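Local coordinates for putative uncharacterized protein (Enterobacter cloacae subsp. cloacae, PDB 4JUR) that probably acts as a type VI secretion immunity protein that binds and neutralises a partner amidase effector, sparing the cell that makes it, at residues W18-C23 and L85-D90. Sequence-based numbering, arbitrary orientation.
Sequences WVQNRC and LIANSD
Val-19 meets Ala-87 where helix 11-27 packs against the last turn of helix 79-87, and the small alanine lets the backbones close to 5.2 Å between CA of Gln-20 and CA of Ala-87. From CB of Val-19, which lies 4.1 Å from CA of Ala-87, the branch CG1 continues anti to the backbone N (chi1 172°). That methyl reaches CA of Ala-87 at 3.6 Å and CG2 of Ile-86 at 4.0 Å, while CG2 of Val-19 turns to the edge of the Trp-18 ring, in its plane. The methyl of Ala-87 in turn rests against helix 11-27, 3.9 Å from N of Gln-20. One turn on from Val-19, SG of Cys-23 touches CD1 of Ile-86 at 4.0 Å; in this strand-free chain the same sulfur forms a disulfide with Cys-83, tying helix 11-27 covalently to helix 79-87 beside the apolar packing. Helix 79-87 ends here: the carbonyl O of Ile-86 accepts hydrogen bonds from N and OG of Ser-89, the hydroxyl at 2.6 Å and in the carbonyl plane. Helix 52-65 closes one flank of this buried helix-helix contact, with Ile-62 against Val-19 and Leu-65 against Ile-86, while helix 31-47 packs on Trp-18.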
loop_
_atom_site.group_PDB
_atom_site.type_symbol
_atom_site.label_atom_id
_atom_site.label_comp_id
_atom_site.label_asym_id
_atom_site.label_seq_id
_atom_site.Cartn_x
_atom_site.Cartn_y
_atom_site.Cartn_z
ATOM N N TRP I 18 -7.384 1.066 -4.036
ATOM C CA TRP I 18 -7.415 2.300 -4.815
ATOM C C TRP I 18 -6.962 3.494 -3.943
ATOM O O TRP I 18 -6.110 4.295 -4.361
ATOM C CB TRP I 18 -8.802 2.586 -5.391
ATOM C CG TRP I 18 -8.778 3.807 -6.256
ATOM C CD1 TRP I 18 -8.540 3.846 -7.592
ATOM C CD2 TRP I 18 -8.975 5.164 -5.844
ATOM N NE1 TRP I 18 -8.578 5.135 -8.045
ATOM C CE2 TRP I 18 -8.838 5.970 -6.992
ATOM C CE3 TRP I 18 -9.262 5.777 -4.620
ATOM C CZ2 TRP I 18 -8.969 7.358 -6.956
ATOM C CZ3 TRP I 18 -9.383 7.154 -4.581
ATOM C CH2 TRP I 18 -9.240 7.931 -5.746
ATOM N N VAL I 19 -7.517 3.609 -2.739
ATOM C CA VAL I 19 -7.114 4.685 -1.834
ATOM C C VAL I 19 -5.613 4.625 -1.474
ATOM O O VAL I 19 -4.890 5.635 -1.556
ATOM C CB VAL I 19 -7.970 4.710 -0.540
ATOM C CG1 VAL I 19 -7.391 5.692 0.447
ATOM C CG2 VAL I 19 -9.424 5.049 -0.855
ATOM N N GLN I 20 -5.134 3.446 -1.101
ATOM C CA GLN I 20 -3.737 3.319 -0.725
ATOM C C GLN I 20 -2.808 3.724 -1.885
ATOM O O GLN I 20 -1.860 4.507 -1.704
ATOM C CB GLN I 20 -3.432 1.906 -0.265
ATOM C CG GLN I 20 -2.311 1.826 0.759
ATOM C CD GLN I 20 -0.992 1.334 0.169
ATOM O OE1 GLN I 20 -0.045 1.044 0.914
ATOM N NE2 GLN I 20 -0.916 1.242 -1.176
ATOM N N ASN I 21 -3.096 3.199 -3.073
ATOM C CA ASN I 21 -2.295 3.494 -4.251
ATOM C C ASN I 21 -2.284 4.996 -4.549
ATOM O O ASN I 21 -1.218 5.606 -4.622
ATOM C CB ASN I 21 -2.769 2.677 -5.460
ATOM C CG ASN I 21 -2.383 1.185 -5.364
ATOM O OD1 ASN I 21 -2.552 0.443 -6.324
ATOM N ND2 ASN I 21 -1.870 0.755 -4.209
ATOM N N ARG I 22 -3.465 5.594 -4.685
ATOM C CA ARG I 22 -3.530 7.008 -4.977
ATOM C C ARG I 22 -2.766 7.852 -3.957
ATOM O O ARG I 22 -2.063 8.809 -4.325
ATOM C CB ARG I 22 -4.974 7.492 -5.084
ATOM C CG ARG I 22 -5.071 9.005 -5.118
ATOM C CD ARG I 22 -6.163 9.491 -6.014
ATOM N NE ARG I 22 -5.742 9.451 -7.401
ATOM C CZ ARG I 22 -5.995 10.417 -8.279
ATOM N NH1 ARG I 22 -6.668 11.514 -7.907
ATOM N NH2 ARG I 22 -5.567 10.281 -9.531
ATOM N N CYS I 23 -2.904 7.493 -2.685
ATOM C CA CYS I 23 -2.221 8.187 -1.602
ATOM C C CYS I 23 -0.699 8.140 -1.826
ATOM O O CYS I 23 0.017 9.167 -1.709
ATOM C CB CYS I 23 -2.637 7.567 -0.251
ATOM S SG CYS I 23 -1.792 8.251 1.195
ATOM N N LEU I 85 -3.037 3.475 6.683
ATOM C CA LEU I 85 -4.047 3.897 7.652
ATOM C C LEU I 85 -5.194 4.720 7.053
ATOM O O LEU I 85 -6.326 4.653 7.527
ATOM C CB LEU I 85 -3.390 4.716 8.761
ATOM C CG LEU I 85 -2.726 4.002 9.949
ATOM C CD1 LEU I 85 -2.517 2.521 9.708
ATOM C CD2 LEU I 85 -1.413 4.682 10.346
ATOM N N ILE I 86 -4.906 5.532 6.041
ATOM C CA ILE I 86 -5.934 6.390 5.464
ATOM C C ILE I 86 -6.894 5.472 4.725
ATOM O O ILE I 86 -8.127 5.602 4.840
ATOM C CB ILE I 86 -5.327 7.419 4.514
ATOM C CG1 ILE I 86 -4.689 8.568 5.304
ATOM C CG2 ILE I 86 -6.378 7.960 3.549
ATOM C CD1 ILE I 86 -3.786 9.434 4.452
ATOM N N ALA I 87 -6.314 4.504 4.013
ATOM C CA ALA I 87 -7.116 3.523 3.285
ATOM C C ALA I 87 -8.131 2.780 4.161
ATOM O O ALA I 87 -9.219 2.439 3.690
ATOM C CB ALA I 87 -6.219 2.536 2.549
ATOM N N ASN I 88 -7.774 2.519 5.420
ATOM C CA ASN I 88 -8.660 1.784 6.324
ATOM C C ASN I 88 -9.340 2.694 7.358
ATOM O O ASN I 88 -9.760 2.227 8.408
ATOM C CB ASN I 88 -7.905 0.656 7.038
ATOM C CG ASN I 88 -7.263 -0.336 6.071
ATOM O OD1 ASN I 88 -7.829 -1.391 5.780
ATOM N ND2 ASN I 88 -6.072 -0.001 5.566
ATOM N N SER I 89 -9.447 3.986 7.040
ATOM C CA SER I 89 -9.952 4.988 7.978
ATOM C C SER I 89 -11.473 5.054 8.059
ATOM O O SER I 89 -12.178 4.643 7.123
ATOM C CB SER I 89 -9.395 6.384 7.650
ATOM O OG SER I 89 -9.809 6.846 6.378
ATOM N N ASP I 90 -11.955 5.576 9.193
ATOM C CA ASP I 90 -13.375 5.825 9.448
ATOM C C ASP I 90 -13.952 6.744 8.377
ATOM O O ASP I 90 -15.102 6.592 7.965
ATOM C CB ASP I 90 -13.544 6.522 10.801
ATOM C CG ASP I 90 -13.674 5.553 11.961
ATOM O OD1 ASP I 90 -13.516 4.321 11.759
ATOM O OD2 ASP I 90 -13.930 6.039 13.093
#